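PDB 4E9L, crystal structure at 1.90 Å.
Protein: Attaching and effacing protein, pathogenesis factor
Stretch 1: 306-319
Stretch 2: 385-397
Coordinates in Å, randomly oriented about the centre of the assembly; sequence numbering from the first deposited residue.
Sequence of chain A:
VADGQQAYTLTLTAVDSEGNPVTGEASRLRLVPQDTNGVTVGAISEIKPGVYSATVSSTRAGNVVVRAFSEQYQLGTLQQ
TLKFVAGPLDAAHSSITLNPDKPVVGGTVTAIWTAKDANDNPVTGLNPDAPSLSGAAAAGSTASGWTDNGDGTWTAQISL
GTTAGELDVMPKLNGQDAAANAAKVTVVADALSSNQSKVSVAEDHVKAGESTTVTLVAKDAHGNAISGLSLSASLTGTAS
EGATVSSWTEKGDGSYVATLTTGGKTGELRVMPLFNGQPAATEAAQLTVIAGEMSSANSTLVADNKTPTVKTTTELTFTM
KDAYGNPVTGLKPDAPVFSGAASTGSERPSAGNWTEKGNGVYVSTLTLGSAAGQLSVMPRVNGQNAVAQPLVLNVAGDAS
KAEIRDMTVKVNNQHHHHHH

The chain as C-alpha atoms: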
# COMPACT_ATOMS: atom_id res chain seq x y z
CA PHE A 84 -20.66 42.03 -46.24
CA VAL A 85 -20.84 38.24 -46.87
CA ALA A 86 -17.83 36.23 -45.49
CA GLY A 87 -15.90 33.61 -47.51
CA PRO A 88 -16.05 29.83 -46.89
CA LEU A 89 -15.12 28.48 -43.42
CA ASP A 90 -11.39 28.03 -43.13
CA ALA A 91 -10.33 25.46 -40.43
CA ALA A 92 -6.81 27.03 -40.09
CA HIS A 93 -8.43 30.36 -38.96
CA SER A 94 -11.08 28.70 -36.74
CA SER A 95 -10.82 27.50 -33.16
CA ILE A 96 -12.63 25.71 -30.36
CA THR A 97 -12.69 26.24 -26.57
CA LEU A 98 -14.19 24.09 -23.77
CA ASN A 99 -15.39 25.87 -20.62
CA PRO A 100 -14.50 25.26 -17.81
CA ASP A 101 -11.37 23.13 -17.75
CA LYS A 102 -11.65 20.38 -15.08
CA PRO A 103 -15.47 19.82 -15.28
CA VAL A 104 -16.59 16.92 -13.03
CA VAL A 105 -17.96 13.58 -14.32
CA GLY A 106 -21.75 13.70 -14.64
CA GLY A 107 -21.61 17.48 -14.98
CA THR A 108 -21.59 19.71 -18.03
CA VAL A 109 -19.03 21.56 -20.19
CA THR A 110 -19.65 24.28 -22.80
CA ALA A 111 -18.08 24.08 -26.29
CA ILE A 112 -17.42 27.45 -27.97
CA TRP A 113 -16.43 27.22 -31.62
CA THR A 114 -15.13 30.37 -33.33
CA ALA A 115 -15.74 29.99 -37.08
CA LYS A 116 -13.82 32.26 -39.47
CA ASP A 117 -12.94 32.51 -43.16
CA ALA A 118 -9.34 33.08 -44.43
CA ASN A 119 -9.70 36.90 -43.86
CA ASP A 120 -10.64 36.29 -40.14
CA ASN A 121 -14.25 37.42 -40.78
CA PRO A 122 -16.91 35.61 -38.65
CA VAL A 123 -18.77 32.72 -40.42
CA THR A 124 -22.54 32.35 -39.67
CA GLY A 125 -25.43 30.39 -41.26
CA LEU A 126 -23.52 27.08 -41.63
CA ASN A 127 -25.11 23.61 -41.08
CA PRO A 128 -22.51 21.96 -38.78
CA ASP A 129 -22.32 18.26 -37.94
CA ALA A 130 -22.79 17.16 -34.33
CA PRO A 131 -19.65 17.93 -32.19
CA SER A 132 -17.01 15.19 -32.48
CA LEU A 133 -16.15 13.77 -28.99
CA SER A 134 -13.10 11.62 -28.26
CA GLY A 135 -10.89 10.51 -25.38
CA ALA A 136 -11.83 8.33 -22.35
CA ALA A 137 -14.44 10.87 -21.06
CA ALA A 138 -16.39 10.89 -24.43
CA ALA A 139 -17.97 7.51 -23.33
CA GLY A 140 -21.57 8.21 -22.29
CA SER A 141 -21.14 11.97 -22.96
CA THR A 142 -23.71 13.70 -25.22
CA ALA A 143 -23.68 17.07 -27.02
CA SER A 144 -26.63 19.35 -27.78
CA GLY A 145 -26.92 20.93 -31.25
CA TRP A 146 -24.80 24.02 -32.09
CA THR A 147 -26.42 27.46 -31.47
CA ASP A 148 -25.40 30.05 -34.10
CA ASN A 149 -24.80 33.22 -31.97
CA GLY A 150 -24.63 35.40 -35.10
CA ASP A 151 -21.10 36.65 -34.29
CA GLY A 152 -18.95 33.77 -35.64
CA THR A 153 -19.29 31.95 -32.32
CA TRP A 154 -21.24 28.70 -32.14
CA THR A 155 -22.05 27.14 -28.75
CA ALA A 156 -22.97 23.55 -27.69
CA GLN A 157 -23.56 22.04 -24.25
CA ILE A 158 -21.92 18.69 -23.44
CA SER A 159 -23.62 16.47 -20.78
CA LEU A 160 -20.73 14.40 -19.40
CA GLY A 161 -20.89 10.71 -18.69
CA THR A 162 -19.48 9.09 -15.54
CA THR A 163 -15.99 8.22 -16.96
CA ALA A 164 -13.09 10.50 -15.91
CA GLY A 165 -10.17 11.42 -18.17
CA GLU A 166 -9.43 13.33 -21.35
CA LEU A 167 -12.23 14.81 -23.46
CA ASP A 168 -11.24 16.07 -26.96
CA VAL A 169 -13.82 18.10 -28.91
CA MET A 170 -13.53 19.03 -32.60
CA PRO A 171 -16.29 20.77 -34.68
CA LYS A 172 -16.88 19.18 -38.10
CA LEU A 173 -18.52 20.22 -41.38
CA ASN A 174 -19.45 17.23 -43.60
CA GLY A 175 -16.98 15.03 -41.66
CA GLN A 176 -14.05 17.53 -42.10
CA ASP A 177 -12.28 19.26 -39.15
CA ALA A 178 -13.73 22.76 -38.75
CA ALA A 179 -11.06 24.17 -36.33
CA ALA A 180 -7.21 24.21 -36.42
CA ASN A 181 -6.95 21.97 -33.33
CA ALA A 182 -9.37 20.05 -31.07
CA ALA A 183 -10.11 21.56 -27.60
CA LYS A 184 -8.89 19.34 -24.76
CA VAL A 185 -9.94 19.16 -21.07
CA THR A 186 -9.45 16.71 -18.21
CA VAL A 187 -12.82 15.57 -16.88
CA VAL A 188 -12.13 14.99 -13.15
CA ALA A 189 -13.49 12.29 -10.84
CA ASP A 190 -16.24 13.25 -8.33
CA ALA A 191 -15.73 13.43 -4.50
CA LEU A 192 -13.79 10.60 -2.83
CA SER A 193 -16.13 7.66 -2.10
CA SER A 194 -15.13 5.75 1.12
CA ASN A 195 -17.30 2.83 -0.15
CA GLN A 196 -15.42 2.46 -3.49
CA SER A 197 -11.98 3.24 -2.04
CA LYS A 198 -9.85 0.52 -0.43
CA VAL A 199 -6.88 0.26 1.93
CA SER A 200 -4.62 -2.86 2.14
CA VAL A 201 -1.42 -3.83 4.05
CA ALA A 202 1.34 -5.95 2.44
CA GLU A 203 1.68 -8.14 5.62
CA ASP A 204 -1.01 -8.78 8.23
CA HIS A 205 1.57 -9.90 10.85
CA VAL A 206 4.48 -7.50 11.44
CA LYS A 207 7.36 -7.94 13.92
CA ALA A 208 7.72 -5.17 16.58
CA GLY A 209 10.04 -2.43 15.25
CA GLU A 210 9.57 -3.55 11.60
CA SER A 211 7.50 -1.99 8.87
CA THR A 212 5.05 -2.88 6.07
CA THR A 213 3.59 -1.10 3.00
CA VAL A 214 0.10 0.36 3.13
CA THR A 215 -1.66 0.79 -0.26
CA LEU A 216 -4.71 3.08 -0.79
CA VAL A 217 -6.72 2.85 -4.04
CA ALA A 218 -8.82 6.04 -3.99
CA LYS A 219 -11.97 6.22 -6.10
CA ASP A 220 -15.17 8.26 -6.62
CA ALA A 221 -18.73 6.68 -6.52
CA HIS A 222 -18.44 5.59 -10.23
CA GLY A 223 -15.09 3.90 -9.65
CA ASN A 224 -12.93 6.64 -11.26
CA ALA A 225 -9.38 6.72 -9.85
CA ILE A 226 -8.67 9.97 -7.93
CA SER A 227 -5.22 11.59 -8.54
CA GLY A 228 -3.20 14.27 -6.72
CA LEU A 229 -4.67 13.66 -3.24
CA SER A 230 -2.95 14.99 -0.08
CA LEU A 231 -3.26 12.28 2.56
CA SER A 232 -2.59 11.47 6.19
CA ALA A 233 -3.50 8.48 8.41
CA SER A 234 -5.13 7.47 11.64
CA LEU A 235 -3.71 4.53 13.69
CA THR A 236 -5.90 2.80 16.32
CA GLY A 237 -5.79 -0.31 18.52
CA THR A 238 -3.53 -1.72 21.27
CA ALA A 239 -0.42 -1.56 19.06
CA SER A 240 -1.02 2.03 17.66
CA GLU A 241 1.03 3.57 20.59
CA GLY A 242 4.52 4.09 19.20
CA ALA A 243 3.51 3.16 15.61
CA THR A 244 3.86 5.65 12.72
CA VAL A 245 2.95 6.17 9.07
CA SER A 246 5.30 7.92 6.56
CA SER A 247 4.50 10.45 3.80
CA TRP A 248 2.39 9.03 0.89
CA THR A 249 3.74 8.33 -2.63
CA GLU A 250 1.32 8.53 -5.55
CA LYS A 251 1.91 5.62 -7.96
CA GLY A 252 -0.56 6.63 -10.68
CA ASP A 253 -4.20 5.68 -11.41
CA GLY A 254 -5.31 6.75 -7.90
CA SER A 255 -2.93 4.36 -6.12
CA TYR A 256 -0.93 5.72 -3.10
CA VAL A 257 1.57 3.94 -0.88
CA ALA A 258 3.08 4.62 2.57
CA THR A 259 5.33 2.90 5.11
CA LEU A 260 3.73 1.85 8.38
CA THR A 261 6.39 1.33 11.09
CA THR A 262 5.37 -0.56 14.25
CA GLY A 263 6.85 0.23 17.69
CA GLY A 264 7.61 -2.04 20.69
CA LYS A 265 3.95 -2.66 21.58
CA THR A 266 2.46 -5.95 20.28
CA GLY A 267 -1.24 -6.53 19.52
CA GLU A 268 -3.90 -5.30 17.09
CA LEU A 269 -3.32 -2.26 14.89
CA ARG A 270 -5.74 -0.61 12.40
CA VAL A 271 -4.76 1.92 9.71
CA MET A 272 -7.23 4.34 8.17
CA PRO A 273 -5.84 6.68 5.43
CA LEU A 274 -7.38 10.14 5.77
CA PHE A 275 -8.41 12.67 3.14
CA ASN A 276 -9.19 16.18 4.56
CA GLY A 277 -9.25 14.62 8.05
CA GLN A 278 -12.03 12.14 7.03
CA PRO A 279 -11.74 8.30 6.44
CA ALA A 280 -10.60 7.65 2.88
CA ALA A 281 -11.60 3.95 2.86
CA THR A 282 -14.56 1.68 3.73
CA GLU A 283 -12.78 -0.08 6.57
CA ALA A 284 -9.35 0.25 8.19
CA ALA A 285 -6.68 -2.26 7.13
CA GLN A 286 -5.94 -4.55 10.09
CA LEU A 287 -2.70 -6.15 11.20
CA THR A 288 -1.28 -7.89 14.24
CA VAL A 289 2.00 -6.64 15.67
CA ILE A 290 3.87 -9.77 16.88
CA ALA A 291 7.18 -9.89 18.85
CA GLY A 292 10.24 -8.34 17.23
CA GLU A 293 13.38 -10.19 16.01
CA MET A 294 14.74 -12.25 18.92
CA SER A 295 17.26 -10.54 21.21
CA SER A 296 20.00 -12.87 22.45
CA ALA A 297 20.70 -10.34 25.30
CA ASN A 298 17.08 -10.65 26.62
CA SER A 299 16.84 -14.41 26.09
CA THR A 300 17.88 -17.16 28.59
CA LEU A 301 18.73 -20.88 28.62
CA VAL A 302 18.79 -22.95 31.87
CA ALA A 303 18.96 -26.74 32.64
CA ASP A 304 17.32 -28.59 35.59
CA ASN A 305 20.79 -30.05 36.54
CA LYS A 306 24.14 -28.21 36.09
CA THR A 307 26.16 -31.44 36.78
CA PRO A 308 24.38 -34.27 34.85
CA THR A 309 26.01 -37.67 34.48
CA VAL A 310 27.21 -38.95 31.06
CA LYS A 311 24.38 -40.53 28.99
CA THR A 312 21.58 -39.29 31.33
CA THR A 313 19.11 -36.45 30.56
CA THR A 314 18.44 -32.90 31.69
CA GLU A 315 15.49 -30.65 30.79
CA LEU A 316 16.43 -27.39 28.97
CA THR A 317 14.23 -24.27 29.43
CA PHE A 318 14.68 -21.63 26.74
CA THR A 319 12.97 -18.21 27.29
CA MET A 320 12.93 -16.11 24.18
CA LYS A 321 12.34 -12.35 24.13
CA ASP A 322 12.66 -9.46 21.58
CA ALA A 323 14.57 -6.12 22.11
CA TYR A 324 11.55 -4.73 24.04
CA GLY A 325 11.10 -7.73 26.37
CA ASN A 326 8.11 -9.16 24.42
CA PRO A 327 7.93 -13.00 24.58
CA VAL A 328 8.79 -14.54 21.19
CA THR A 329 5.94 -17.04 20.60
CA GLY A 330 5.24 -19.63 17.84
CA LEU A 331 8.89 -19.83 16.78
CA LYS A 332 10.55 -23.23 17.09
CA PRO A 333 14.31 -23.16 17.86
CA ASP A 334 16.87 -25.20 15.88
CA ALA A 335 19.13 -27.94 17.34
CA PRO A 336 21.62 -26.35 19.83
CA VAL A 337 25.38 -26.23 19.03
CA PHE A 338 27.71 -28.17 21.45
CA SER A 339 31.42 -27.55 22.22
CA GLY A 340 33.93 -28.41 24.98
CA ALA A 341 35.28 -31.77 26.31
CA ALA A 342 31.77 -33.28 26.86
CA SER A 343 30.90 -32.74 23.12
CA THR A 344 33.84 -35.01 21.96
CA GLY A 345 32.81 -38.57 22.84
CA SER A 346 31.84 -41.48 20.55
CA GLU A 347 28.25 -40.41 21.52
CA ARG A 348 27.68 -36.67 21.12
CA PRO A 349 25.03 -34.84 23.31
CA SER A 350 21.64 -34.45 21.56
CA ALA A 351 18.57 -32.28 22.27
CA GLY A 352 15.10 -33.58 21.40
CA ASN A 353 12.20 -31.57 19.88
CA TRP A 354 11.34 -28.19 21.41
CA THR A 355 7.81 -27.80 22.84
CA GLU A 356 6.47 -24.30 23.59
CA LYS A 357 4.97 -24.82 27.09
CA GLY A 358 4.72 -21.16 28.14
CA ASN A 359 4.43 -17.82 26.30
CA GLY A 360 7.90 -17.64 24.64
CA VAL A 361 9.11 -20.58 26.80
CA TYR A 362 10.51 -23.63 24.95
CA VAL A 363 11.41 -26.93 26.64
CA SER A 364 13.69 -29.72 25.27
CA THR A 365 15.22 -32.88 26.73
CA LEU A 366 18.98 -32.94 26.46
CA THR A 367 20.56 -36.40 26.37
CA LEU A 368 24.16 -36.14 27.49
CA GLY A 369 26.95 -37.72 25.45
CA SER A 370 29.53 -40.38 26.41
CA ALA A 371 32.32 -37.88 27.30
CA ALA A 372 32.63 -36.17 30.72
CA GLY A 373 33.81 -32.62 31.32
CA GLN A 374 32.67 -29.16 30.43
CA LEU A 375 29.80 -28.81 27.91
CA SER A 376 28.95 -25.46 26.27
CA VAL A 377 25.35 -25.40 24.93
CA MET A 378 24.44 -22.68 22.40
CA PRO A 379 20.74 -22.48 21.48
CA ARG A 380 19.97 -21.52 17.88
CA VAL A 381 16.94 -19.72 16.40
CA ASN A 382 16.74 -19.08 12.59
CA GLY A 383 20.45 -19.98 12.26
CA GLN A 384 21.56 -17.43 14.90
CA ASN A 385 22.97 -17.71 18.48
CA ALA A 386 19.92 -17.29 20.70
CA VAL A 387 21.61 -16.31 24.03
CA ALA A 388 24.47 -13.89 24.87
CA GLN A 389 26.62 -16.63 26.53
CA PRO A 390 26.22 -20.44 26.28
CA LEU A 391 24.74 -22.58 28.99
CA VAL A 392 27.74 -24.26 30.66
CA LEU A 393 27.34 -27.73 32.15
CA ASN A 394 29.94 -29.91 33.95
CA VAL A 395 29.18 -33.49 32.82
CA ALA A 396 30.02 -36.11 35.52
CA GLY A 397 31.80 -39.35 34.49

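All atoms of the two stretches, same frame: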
# COMPACT_ATOMS: atom_id res chain seq x y z
N LYS A 306 22.88 -28.76 36.61
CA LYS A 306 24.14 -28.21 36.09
C LYS A 306 25.28 -29.23 36.05
O LYS A 306 26.29 -28.98 35.38
CB LYS A 306 24.56 -26.92 36.81
CG LYS A 306 24.58 -27.00 38.34
CD LYS A 306 24.90 -25.64 38.98
CE LYS A 306 23.76 -24.66 38.91
NZ LYS A 306 24.14 -23.33 39.43
N THR A 307 25.13 -30.38 36.75
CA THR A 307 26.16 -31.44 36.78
C THR A 307 25.54 -32.80 36.41
O THR A 307 25.55 -33.72 37.24
CB THR A 307 26.89 -31.49 38.15
OG1 THR A 307 25.96 -31.95 39.14
CG2 THR A 307 27.51 -30.14 38.55
N PRO A 308 25.00 -32.98 35.18
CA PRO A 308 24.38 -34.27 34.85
C PRO A 308 25.44 -35.31 34.57
O PRO A 308 26.56 -34.98 34.22
CB PRO A 308 23.56 -33.96 33.59
CG PRO A 308 24.33 -32.85 32.93
CD PRO A 308 24.94 -32.04 34.04
N THR A 309 25.08 -36.57 34.74
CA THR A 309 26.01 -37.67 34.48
C THR A 309 25.97 -37.98 32.99
O THR A 309 24.94 -37.74 32.34
CB THR A 309 25.61 -38.88 35.37
OG1 THR A 309 25.80 -38.50 36.73
CG2 THR A 309 26.43 -40.14 35.09
N VAL A 310 27.09 -38.48 32.44
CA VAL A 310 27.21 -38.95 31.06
C VAL A 310 26.02 -39.86 30.73
O VAL A 310 25.58 -40.65 31.59
CB VAL A 310 28.56 -39.68 30.75
CG1 VAL A 310 29.72 -38.68 30.70
CG2 VAL A 310 28.86 -40.81 31.75
N LYS A 311 25.49 -39.73 29.53
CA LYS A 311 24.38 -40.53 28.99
C LYS A 311 23.03 -40.46 29.74
O LYS A 311 22.16 -41.30 29.49
CB LYS A 311 24.81 -41.99 28.70
CG LYS A 311 25.89 -42.13 27.61
CD LYS A 311 25.45 -41.53 26.24
CE LYS A 311 24.22 -42.17 25.62
NZ LYS A 311 23.69 -41.38 24.47
N THR A 312 22.86 -39.47 30.65
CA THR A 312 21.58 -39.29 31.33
C THR A 312 20.91 -38.07 30.64
O THR A 312 21.40 -37.61 29.61
CB THR A 312 21.72 -39.10 32.85
OG1 THR A 312 22.38 -37.87 33.11
CG2 THR A 312 22.39 -40.30 33.57
N THR A 313 19.81 -37.58 31.17
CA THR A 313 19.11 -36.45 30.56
C THR A 313 18.95 -35.30 31.53
O THR A 313 19.01 -35.48 32.75
CB THR A 313 17.71 -36.86 30.05
OG1 THR A 313 16.94 -37.33 31.15
CG2 THR A 313 17.75 -37.92 28.93
N THR A 314 18.75 -34.11 30.96
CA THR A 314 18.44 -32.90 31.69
C THR A 314 17.47 -32.11 30.83
O THR A 314 17.59 -32.10 29.60
CB THR A 314 19.69 -32.13 32.18
OG1 THR A 314 19.24 -31.09 33.04
CG2 THR A 314 20.53 -31.51 31.04
N GLU A 315 16.48 -31.48 31.46
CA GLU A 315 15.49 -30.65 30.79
C GLU A 315 16.09 -29.26 30.56
O GLU A 315 16.65 -28.68 31.48
CB GLU A 315 14.24 -30.53 31.68
CG GLU A 315 13.10 -29.81 31.02
CD GLU A 315 11.95 -29.48 31.95
OE1 GLU A 315 12.13 -28.60 32.83
OE2 GLU A 315 10.86 -30.07 31.77
N LEU A 316 15.96 -28.72 29.33
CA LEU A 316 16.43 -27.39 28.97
C LEU A 316 15.21 -26.49 28.92
O LEU A 316 14.18 -26.91 28.38
CB LEU A 316 17.11 -27.39 27.56
CG LEU A 316 18.36 -28.26 27.41
CD1 LEU A 316 18.96 -28.10 26.01
CD2 LEU A 316 19.38 -27.98 28.53
N THR A 317 15.31 -25.27 29.48
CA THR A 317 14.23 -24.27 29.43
C THR A 317 14.78 -23.03 28.76
O THR A 317 15.69 -22.38 29.28
CB THR A 317 13.60 -23.99 30.81
OG1 THR A 317 13.08 -25.20 31.35
CG2 THR A 317 12.43 -22.98 30.72
N PHE A 318 14.25 -22.74 27.56
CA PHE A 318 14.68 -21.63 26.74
C PHE A 318 13.60 -20.55 26.70
O PHE A 318 12.48 -20.83 26.27
CB PHE A 318 15.09 -22.12 25.34
CG PHE A 318 15.42 -21.02 24.36
CD1 PHE A 318 16.44 -20.11 24.62
CD2 PHE A 318 14.67 -20.86 23.20
CE1 PHE A 318 16.72 -19.07 23.73
CE2 PHE A 318 14.94 -19.81 22.31
CZ PHE A 318 15.96 -18.92 22.59
N THR A 319 13.92 -19.34 27.23
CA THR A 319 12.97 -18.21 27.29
C THR A 319 13.42 -17.23 26.24
O THR A 319 14.54 -16.73 26.29
CB THR A 319 12.93 -17.58 28.69
OG1 THR A 319 12.44 -18.57 29.59
CG2 THR A 319 12.03 -16.33 28.76
N ASN A 385 22.80 -17.46 17.05
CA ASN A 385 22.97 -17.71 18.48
C ASN A 385 21.81 -17.03 19.20
O ASN A 385 21.49 -15.88 18.91
CB ASN A 385 24.30 -17.15 19.00
CG ASN A 385 25.50 -17.94 18.55
OD1 ASN A 385 25.41 -18.96 17.86
ND2 ASN A 385 26.66 -17.46 18.93
N ALA A 386 21.13 -17.77 20.06
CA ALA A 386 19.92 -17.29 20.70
C ALA A 386 20.09 -16.74 22.13
O ALA A 386 19.14 -16.20 22.69
CB ALA A 386 18.86 -18.39 20.65
N VAL A 387 21.29 -16.89 22.71
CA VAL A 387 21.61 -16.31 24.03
C VAL A 387 22.94 -15.58 23.95
O VAL A 387 23.71 -15.85 23.03
CB VAL A 387 21.55 -17.29 25.24
CG1 VAL A 387 20.12 -17.79 25.48
CG2 VAL A 387 22.55 -18.43 25.07
N ALA A 388 23.21 -14.65 24.88
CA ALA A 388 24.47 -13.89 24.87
C ALA A 388 25.69 -14.82 25.13
O ALA A 388 26.71 -14.73 24.44
CB ALA A 388 24.43 -12.79 25.92
N GLN A 389 25.56 -15.70 26.13
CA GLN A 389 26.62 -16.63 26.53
C GLN A 389 26.04 -18.04 26.62
O GLN A 389 24.92 -18.20 27.09
CB GLN A 389 27.25 -16.20 27.88
CG GLN A 389 28.12 -14.92 27.79
CD GLN A 389 29.25 -15.03 26.78
OE1 GLN A 389 29.54 -14.10 26.02
NE2 GLN A 389 29.89 -16.17 26.74
N PRO A 390 26.81 -19.09 26.26
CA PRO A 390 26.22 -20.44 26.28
C PRO A 390 25.93 -20.95 27.67
O PRO A 390 26.51 -20.49 28.65
CB PRO A 390 27.29 -21.30 25.58
CG PRO A 390 28.58 -20.55 25.82
CD PRO A 390 28.17 -19.11 25.69
N LEU A 391 25.01 -21.91 27.74
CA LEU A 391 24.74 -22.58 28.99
C LEU A 391 25.97 -23.48 29.19
O LEU A 391 26.42 -24.14 28.25
CB LEU A 391 23.45 -23.40 28.87
CG LEU A 391 23.21 -24.50 29.92
CD1 LEU A 391 23.07 -23.94 31.31
CD2 LEU A 391 22.00 -25.31 29.56
N VAL A 392 26.55 -23.45 30.38
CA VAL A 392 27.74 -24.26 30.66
C VAL A 392 27.38 -25.35 31.66
O VAL A 392 26.91 -25.06 32.75
CB VAL A 392 28.93 -23.39 31.14
CG1 VAL A 392 30.13 -24.26 31.54
CG2 VAL A 392 29.32 -22.34 30.09
N LEU A 393 27.59 -26.59 31.27
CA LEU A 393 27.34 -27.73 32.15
C LEU A 393 28.67 -28.45 32.44
O LEU A 393 29.60 -28.38 31.64
CB LEU A 393 26.34 -28.73 31.52
CG LEU A 393 24.97 -28.19 31.06
CD1 LEU A 393 24.16 -29.27 30.34
CD2 LEU A 393 24.16 -27.62 32.23
N ASN A 394 28.76 -29.11 33.60
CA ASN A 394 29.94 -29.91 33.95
C ASN A 394 29.46 -31.36 34.01
O ASN A 394 28.83 -31.77 34.98
CB ASN A 394 30.56 -29.42 35.26
CG ASN A 394 31.28 -28.11 35.05
OD1 ASN A 394 32.34 -28.04 34.42
ND2 ASN A 394 30.67 -27.02 35.48
N VAL A 395 29.68 -32.11 32.92
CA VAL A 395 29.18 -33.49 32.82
C VAL A 395 30.04 -34.43 33.67
O VAL A 395 31.25 -34.49 33.47
CB VAL A 395 29.02 -33.95 31.35
CG1 VAL A 395 28.29 -35.30 31.26
CG2 VAL A 395 28.26 -32.90 30.53
N ALA A 396 29.39 -35.17 34.59
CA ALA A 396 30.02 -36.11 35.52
C ALA A 396 30.24 -37.46 34.85
O ALA A 396 29.38 -37.92 34.12
CB ALA A 396 29.14 -36.26 36.76
N GLY A 397 31.41 -38.07 35.08
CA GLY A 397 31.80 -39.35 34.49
C GLY A 397 31.07 -40.56 35.03
O GLY A 397 30.56 -40.55 36.15
O HOH W 1 28.15 -27.43 36.63

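Stretches 306-319 and 385-397 of the attaching and effacing protein meet in two ways: backbone to backbone where Lys-306 to Val-310 runs beside Leu-393 to Gly-397, and through side chains alone where strand 313-319 meets Leu-393, Leu-391, Val-387 and Ala-386. Together they bury 617 Å², both sides summed. In the first region the chains run parallel, Lys-306 lying nearest Leu-393 and each following residue nearest the next, to Val-310 beside Gly-397; the CA atoms of Thr-309 and Ala-396 approach to 4.4 Å at a single beta bridge.

Three backbone hydrogen bonds fix this register. Asn-394 N donates to Lys-306 O (3.0 Å, 172° at the hydrogen), and Ala-396 N donates to Pro-308 O (2.9 Å, 163°). The direction then reverses, Val-310 N donating to Ala-396 O (2.9 Å, 157°), so that Ala-396 both gives and receives. Pro-308 has no amide hydrogen to offer but takes part fully through its carbonyl. Between these bonds lie CA-H...O contacts, which bring weakly polarised CA hydrogens to carbonyl oxygens: Thr-307 CA to Asn-394 O at 3.2 Å, Val-395 CA to Pro-308 O at 3.3 Å, and Thr-309 CA to Ala-396 O at 3.4 Å. Pro-308 O and Ala-396 O thus each accept a hydrogen bond and also meet a CA-H.

One water extends the polar network at the exposed end. It donates to Lys-306 O (2.7 Å) and accepts from Asn-394 ND2 (2.8 Å), so the Lys-306 carbonyl is bound by both the backbone amide of Asn-394 and, through water, its side chain. The side chain of Lys-306 starts sideways and its end leads away from the second stretch.

A type II turn from Thr-309 to Thr-312 follows the paired segment and leads toward strand 313-319. Thr-309 O closes it, accepting from Thr-312 N at 3.2 Å and from Thr-312 OG1 at 2.7 Å; Lys-311, with positive phi (61°), occupies the third position. Thr-309 therefore serves both the bridge to Ala-396 and the turn.

The main side-chain contacts are apolar. Val-310 CG1 packs on Val-395 CG1 at 3.7 Å, next to the last backbone hydrogen bond. Pro-308 CD lies 4.4 Å from Leu-393 CB, a looser contact, and Leu-393 also reaches the strand, its CD1 standing 4.3 Å from Thr-314 CG2. Farther along, Leu-316 points sideways at CB but its end comes nearer, bringing CD2 to 3.9 Å from Leu-391 CD2. Phe-318 behaves likewise: with chi1 in the t well, its ring reaches across a CA separation of 9.1 Å to Ala-386, placing CZ 3.5 Å from Ala-386 CB. Val-387 CG1 meets the same ring at its edge, 4.0 Å from Phe-318 CE1. Thr-314, Leu-316 and Phe-318 alternate with Thr-313, Glu-315 and Thr-317, which make no contact with the second stretch, as expected when successive side chains of a strand project to opposite faces.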